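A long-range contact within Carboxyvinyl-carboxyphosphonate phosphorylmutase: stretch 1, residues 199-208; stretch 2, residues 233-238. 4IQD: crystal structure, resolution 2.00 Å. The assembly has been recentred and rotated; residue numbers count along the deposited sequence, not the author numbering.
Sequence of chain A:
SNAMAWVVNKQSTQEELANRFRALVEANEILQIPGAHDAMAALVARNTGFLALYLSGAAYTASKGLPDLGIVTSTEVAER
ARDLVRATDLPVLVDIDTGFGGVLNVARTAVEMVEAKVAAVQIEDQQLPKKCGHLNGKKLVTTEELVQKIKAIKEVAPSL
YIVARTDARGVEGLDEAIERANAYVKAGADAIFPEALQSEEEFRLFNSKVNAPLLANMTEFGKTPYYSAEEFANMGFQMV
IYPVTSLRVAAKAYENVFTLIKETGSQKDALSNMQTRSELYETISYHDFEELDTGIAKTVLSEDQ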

ATOM      1  N   SER A 199      23.293  21.699  13.510  1.00 24.92           N
ATOM      2  CA  SER A 199      23.047  23.137  13.507  1.00 23.50           C
ATOM      3  C   SER A 199      23.185  23.772  12.137  1.00 26.62           C
ATOM      4  O   SER A 199      23.673  23.154  11.194  1.00 27.52           O
ATOM      5  CB  SER A 199      24.010  23.844  14.459  1.00 22.07           C
ATOM      6  OG  SER A 199      25.340  23.752  13.982  1.00 22.23           O
ATOM      7  N   GLU A 200      22.760  25.028  12.053  1.00 28.01           N
ATOM      8  CA  GLU A 200      22.958  25.833  10.861  1.00 28.35           C
ATOM      9  C   GLU A 200      24.421  25.878  10.426  1.00 28.15           C
ATOM     10  O   GLU A 200      24.732  25.704   9.248  1.00 26.40           O
ATOM     11  CB  GLU A 200      22.383  27.249  11.049  1.00 31.99           C
ATOM     12  CG  GLU A 200      22.733  28.240   9.929  1.00 33.47           C
ATOM     13  CD  GLU A 200      21.583  29.177   9.566  1.00 34.31           C
ATOM     14  OE1 GLU A 200      21.806  30.116   8.771  1.00 36.85           O
ATOM     15  OE2 GLU A 200      20.456  28.973  10.064  1.00 35.28           O
ATOM     16  N   GLU A 201      25.316  26.087  11.386  1.00 24.57           N
ATOM     17  CA  GLU A 201      26.739  26.186  11.080  1.00 26.96           C
ATOM     18  C   GLU A 201      27.317  24.853  10.618  1.00 23.96           C
ATOM     19  O   GLU A 201      28.239  24.827   9.813  1.00 24.94           O
ATOM     20  CB  GLU A 201      27.536  26.724  12.276  1.00 34.23           C
ATOM     21  CG  GLU A 201      27.810  25.710  13.377  1.00 41.39           C
ATOM     22  CD  GLU A 201      29.216  25.826  13.946  1.00 47.28           C
ATOM     23  OE1 GLU A 201      29.908  26.822  13.640  1.00 49.22           O
ATOM     24  OE2 GLU A 201      29.633  24.916  14.693  1.00 47.84           O
ATOM     25  N   GLU A 202      26.776  23.748  11.121  1.00 23.43           N
ATOM     26  CA  GLU A 202      27.259  22.437  10.710  1.00 22.29           C
ATOM     27  C   GLU A 202      26.824  22.124   9.289  1.00 20.39           C
ATOM     28  O   GLU A 202      27.566  21.517   8.522  1.00 22.70           O
ATOM     29  CB  GLU A 202      26.800  21.344  11.677  1.00 21.16           C
ATOM     30  CG  GLU A 202      27.506  21.404  13.024  1.00 24.68           C
ATOM     31  CD  GLU A 202      27.388  20.119  13.823  1.00 24.81           C
ATOM     32  OE1 GLU A 202      26.822  19.137  13.302  1.00 22.79           O
ATOM     33  OE2 GLU A 202      27.868  20.092  14.976  1.00 23.46           O
ATOM     34  N   PHE A 203      25.617  22.557   8.940  1.00 19.28           N
ATOM     35  CA  PHE A 203      25.100  22.357   7.591  1.00 18.94           C
ATOM     36  C   PHE A 203      26.003  23.089   6.606  1.00 19.22           C
ATOM     37  O   PHE A 203      26.557  22.484   5.686  1.00 23.23           O
ATOM     38  CB  PHE A 203      23.661  22.869   7.457  1.00 21.64           C
ATOM     39  CG  PHE A 203      22.663  22.157   8.342  1.00 25.86           C
ATOM     40  CD1 PHE A 203      22.988  20.990   8.997  1.00 28.83           C
ATOM     41  CD2 PHE A 203      21.385  22.652   8.494  1.00 28.75           C
ATOM     42  CE1 PHE A 203      22.057  20.360   9.797  1.00 28.15           C
ATOM     43  CE2 PHE A 203      20.462  22.030   9.291  1.00 29.05           C
ATOM     44  CZ  PHE A 203      20.799  20.877   9.943  1.00 26.06           C
ATOM     45  N   ARG A 204      26.153  24.395   6.811  1.00 18.92           N
ATOM     46  CA  ARG A 204      26.972  25.235   5.941  1.00 19.57           C
ATOM     47  C   ARG A 204      28.431  24.774   5.888  1.00 24.18           C
ATOM     48  O   ARG A 204      29.057  24.806   4.830  1.00 26.10           O
ATOM     49  CB  ARG A 204      26.899  26.694   6.397  1.00 20.67           C
ATOM     50  CG  ARG A 204      25.486  27.265   6.481  1.00 20.90           C
ATOM     51  CD  ARG A 204      25.519  28.754   6.818  1.00 24.10           C
ATOM     52  NE  ARG A 204      24.198  29.382   6.797  1.00 20.09           N
ATOM     53  CZ  ARG A 204      23.636  29.917   5.714  1.00 25.27           C
ATOM     54  NH1 ARG A 204      24.272  29.893   4.552  1.00 29.27           N
ATOM     55  NH2 ARG A 204      22.433  30.468   5.790  1.00 25.88           N
ATOM     56  N   LEU A 205      28.966  24.351   7.030  1.00 24.64           N
ATOM     57  CA  LEU A 205      30.347  23.880   7.090  1.00 26.66           C
ATOM     58  C   LEU A 205      30.531  22.575   6.331  1.00 25.83           C
ATOM     59  O   LEU A 205      31.520  22.395   5.618  1.00 27.69           O
ATOM     60  CB  LEU A 205      30.796  23.682   8.534  1.00 27.42           C
ATOM     61  CG  LEU A 205      32.185  23.060   8.689  1.00 35.52           C
ATOM     62  CD1 LEU A 205      33.251  23.944   8.050  1.00 39.44           C
ATOM     63  CD2 LEU A 205      32.509  22.806  10.149  1.00 38.72           C
ATOM     64  N   PHE A 206      29.584  21.662   6.505  1.00 21.24           N
ATOM     65  CA  PHE A 206      29.654  20.368   5.845  1.00 20.74           C
ATOM     66  C   PHE A 206      29.600  20.578   4.338  1.00 22.02           C
ATOM     67  O   PHE A 206      30.389  20.003   3.593  1.00 20.41           O
ATOM     68  CB  PHE A 206      28.509  19.468   6.313  1.00 21.00           C
ATOM     69  CG  PHE A 206      28.674  18.022   5.931  1.00 25.01           C
ATOM     70  CD1 PHE A 206      29.293  17.130   6.791  1.00 25.38           C
ATOM     71  CD2 PHE A 206      28.195  17.550   4.720  1.00 24.71           C
ATOM     72  CE1 PHE A 206      29.442  15.797   6.446  1.00 25.34           C
ATOM     73  CE2 PHE A 206      28.340  16.218   4.370  1.00 25.21           C
ATOM     74  CZ  PHE A 206      28.966  15.342   5.234  1.00 25.15           C
ATOM     75  N   ASN A 207      28.667  21.423   3.905  1.00 21.88           N
ATOM     76  CA  ASN A 207      28.537  21.799   2.505  1.00 24.47           C
ATOM     77  C   ASN A 207      29.833  22.392   1.961  1.00 27.89           C
ATOM     78  O   ASN A 207      30.204  22.153   0.812  1.00 27.19           O
ATOM     79  CB  ASN A 207      27.389  22.802   2.346  1.00 27.69           C
ATOM     80  CG  ASN A 207      27.120  23.165   0.898  1.00 31.58           C
ATOM     81  OD1 ASN A 207      27.356  22.372  -0.013  1.00 34.02           O
ATOM     82  ND2 ASN A 207      26.619  24.375   0.679  1.00 31.79           N
ATOM     83  N   SER A 208      30.524  23.149   2.807  1.00 26.74           N
ATOM     84  CA  SER A 208      31.737  23.850   2.406  1.00 29.43           C
ATOM     85  C   SER A 208      32.916  22.905   2.245  1.00 28.26           C
ATOM     86  O   SER A 208      33.819  23.155   1.451  1.00 28.88           O
ATOM     87  CB  SER A 208      32.086  24.926   3.431  1.00 27.97           C
ATOM     88  OG  SER A 208      33.125  25.758   2.949  1.00 33.16           O
ATOM     89  N   ALA A 233      17.612  25.291   1.465  1.00 28.54           N
ATOM     90  CA  ALA A 233      18.273  25.679   0.226  1.00 27.80           C
ATOM     91  C   ALA A 233      19.402  26.680   0.444  1.00 29.56           C
ATOM     92  O   ALA A 233      20.504  26.485  -0.055  1.00 33.84           O
ATOM     93  CB  ALA A 233      17.264  26.226  -0.768  1.00 21.69           C
ATOM     94  N   ASN A 234      19.139  27.751   1.186  1.00 30.27           N
ATOM     95  CA  ASN A 234      20.183  28.743   1.412  1.00 34.86           C
ATOM     96  C   ASN A 234      21.166  28.285   2.475  1.00 30.72           C
ATOM     97  O   ASN A 234      22.200  28.912   2.703  1.00 31.65           O
ATOM     98  CB  ASN A 234      19.595  30.118   1.745  1.00 40.67           C
ATOM     99  CG  ASN A 234      18.649  30.083   2.924  1.00 42.39           C
ATOM    100  OD1 ASN A 234      18.977  29.566   3.989  1.00 43.16           O
ATOM    101  ND2 ASN A 234      17.457  30.638   2.735  1.00 45.17           N
HETATM  102  N   MSE A 235      20.839  27.173   3.117  1.00 26.08           N
HETATM  103  CA  MSE A 235      21.683  26.627   4.161  1.00 22.76           C
HETATM  104  C   MSE A 235      22.632  25.571   3.607  1.00 26.14           C
HETATM  105  O   MSE A 235      23.443  25.007   4.339  1.00 24.77           O
HETATM  106  CB  MSE A 235      20.825  26.060   5.286  1.00 22.54           C
HETATM  107  CG  MSE A 235      19.991  27.104   6.016  1.00 24.91           C
HETATM  108 SE   MSE A 235      19.553  26.416   7.767  0.75 30.70          SE
HETATM  109  CE  MSE A 235      21.338  25.766   7.990  1.00 67.33           C
ATOM    110  N   GLY A 236      22.519  25.305   2.310  1.00 29.63           N
ATOM    111  CA  GLY A 236      23.484  24.469   1.619  1.00 32.66           C
ATOM    112  C   GLY A 236      22.975  23.130   1.119  1.00 28.86           C
ATOM    113  O   GLY A 236      23.768  22.225   0.861  1.00 31.27           O
ATOM    114  N   PHE A 237      21.661  23.001   0.979  1.00 24.93           N
ATOM    115  CA  PHE A 237      21.067  21.757   0.492  1.00 21.65           C
ATOM    116  C   PHE A 237      20.425  21.931  -0.874  1.00 21.37           C
ATOM    117  O   PHE A 237      19.923  23.001  -1.202  1.00 24.81           O
ATOM    118  CB  PHE A 237      20.052  21.206   1.493  1.00 21.11           C
ATOM    119  CG  PHE A 237      20.682  20.621   2.721  1.00 22.11           C
ATOM    120  CD1 PHE A 237      21.164  19.326   2.712  1.00 22.34           C
ATOM    121  CD2 PHE A 237      20.804  21.371   3.876  1.00 21.40           C
ATOM    122  CE1 PHE A 237      21.754  18.786   3.833  1.00 23.69           C
ATOM    123  CE2 PHE A 237      21.392  20.835   5.001  1.00 24.88           C
ATOM    124  CZ  PHE A 237      21.867  19.540   4.979  1.00 24.56           C
ATOM    125  N   GLN A 238      20.446  20.870  -1.670  1.00 23.18           N
ATOM    126  CA  GLN A 238      19.928  20.937  -3.031  1.00 21.78           C
ATOM    127  C   GLN A 238      18.782  19.958  -3.263  1.00 22.53           C
ATOM    128  O   GLN A 238      18.214  19.897  -4.352  1.00 22.72           O
ATOM    129  CB  GLN A 238      21.060  20.711  -4.029  1.00 23.04           C
ATOM    130  CG  GLN A 238      22.230  21.646  -3.791  1.00 28.76           C
ATOM    131  CD  GLN A 238      23.404  21.374  -4.696  1.00 33.60           C
ATOM    132  OE1 GLN A 238      23.239  21.148  -5.894  1.00 37.66           O
ATOM    133  NE2 GLN A 238      24.603  21.394  -4.129  1.00 36.65           N
TER

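When a helix ends against the flank of another helix, the chain must turn sharply without losing its packing, and the contact between residues 233-238 and 199-208 of this phosphorylmutase is a compact example of how that is managed. The two segments are at least 29 residues apart in sequence wherever they touch, and together they bury 415 Å² of surface. Packing and shape do most of the work: no clear hydrogen bond crosses between them.

The largest share of the covered surface belongs to Met-235, present here as selenomethionine. Its CA-to-CB bond runs sideways to the helix, but chi angles of m, t and p bring the end of the chain back to it. The terminal methyl settles into the helix's first turn, with Met-235 CE 3.3 Å from Glu-200 CA and 3.2 Å from Phe-203 CD2. A long, unbranched, flexible side chain suits this place, because it can start beside the helix and still deliver an apolar tip to it. These approaches are short for carbon atoms. There is a cost on the polar side: the carbonyl oxygen Met-235 O is buried by the contact and finds no partner in the model, lying 3.7 Å from Arg-204 N, a nitrogen already hydrogen-bonded to Glu-200 O within the helix.

Phe-203, next in covered area, has its CA-to-CB bond directed toward the second stretch and serves two neighbours with different parts of one flat ring. Met-235 CE sits at its edge, near the ring plane, while Phe-237 comes over one face. The latter is an edge-to-face aromatic pair, with ring centroids 5.5 Å apart and planes at 78°; Phe-237 CE2 lies 3.8 Å from Phe-203 CG. Both phenylalanines are buried, and the near-perpendicular arrangement lets the two rings fill space without stacking.

Arg-204 covers the more exposed side. Its extended side chain carries the guanidinium across the turn, so that one face lies over Met-235 CA and Arg-204 NH1 comes within 2.9 Å of Asn-234 O. The group is steadied from its own helix: Arg-204 NH2 and NE both donate to Glu-200 OE1, at 3.1 and 3.2 Å, both as part of a salt bridge. Arginine suits this exposed place, since its aliphatic length provides reach and its charged end can pair with Glu-200.

Gly-236 makes the close approach possible. It is the first residue to leave helical geometry, in a Schellman motif with phi at 113°, and Gly-236 CA comes 5.6 Å from Arg-204 CA. An ideal CB on Gly-236 would point toward the first helix and stand 2.7 Å from Asn-207 ND2, a clash, and would also jam against the preceding carbonyl oxygen. In its absence, Asn-207 ND2 packs 3.3 Å from Gly-236 CA. The general lesson is economical: glycine lets the turn come close, and the residues around it fill the space.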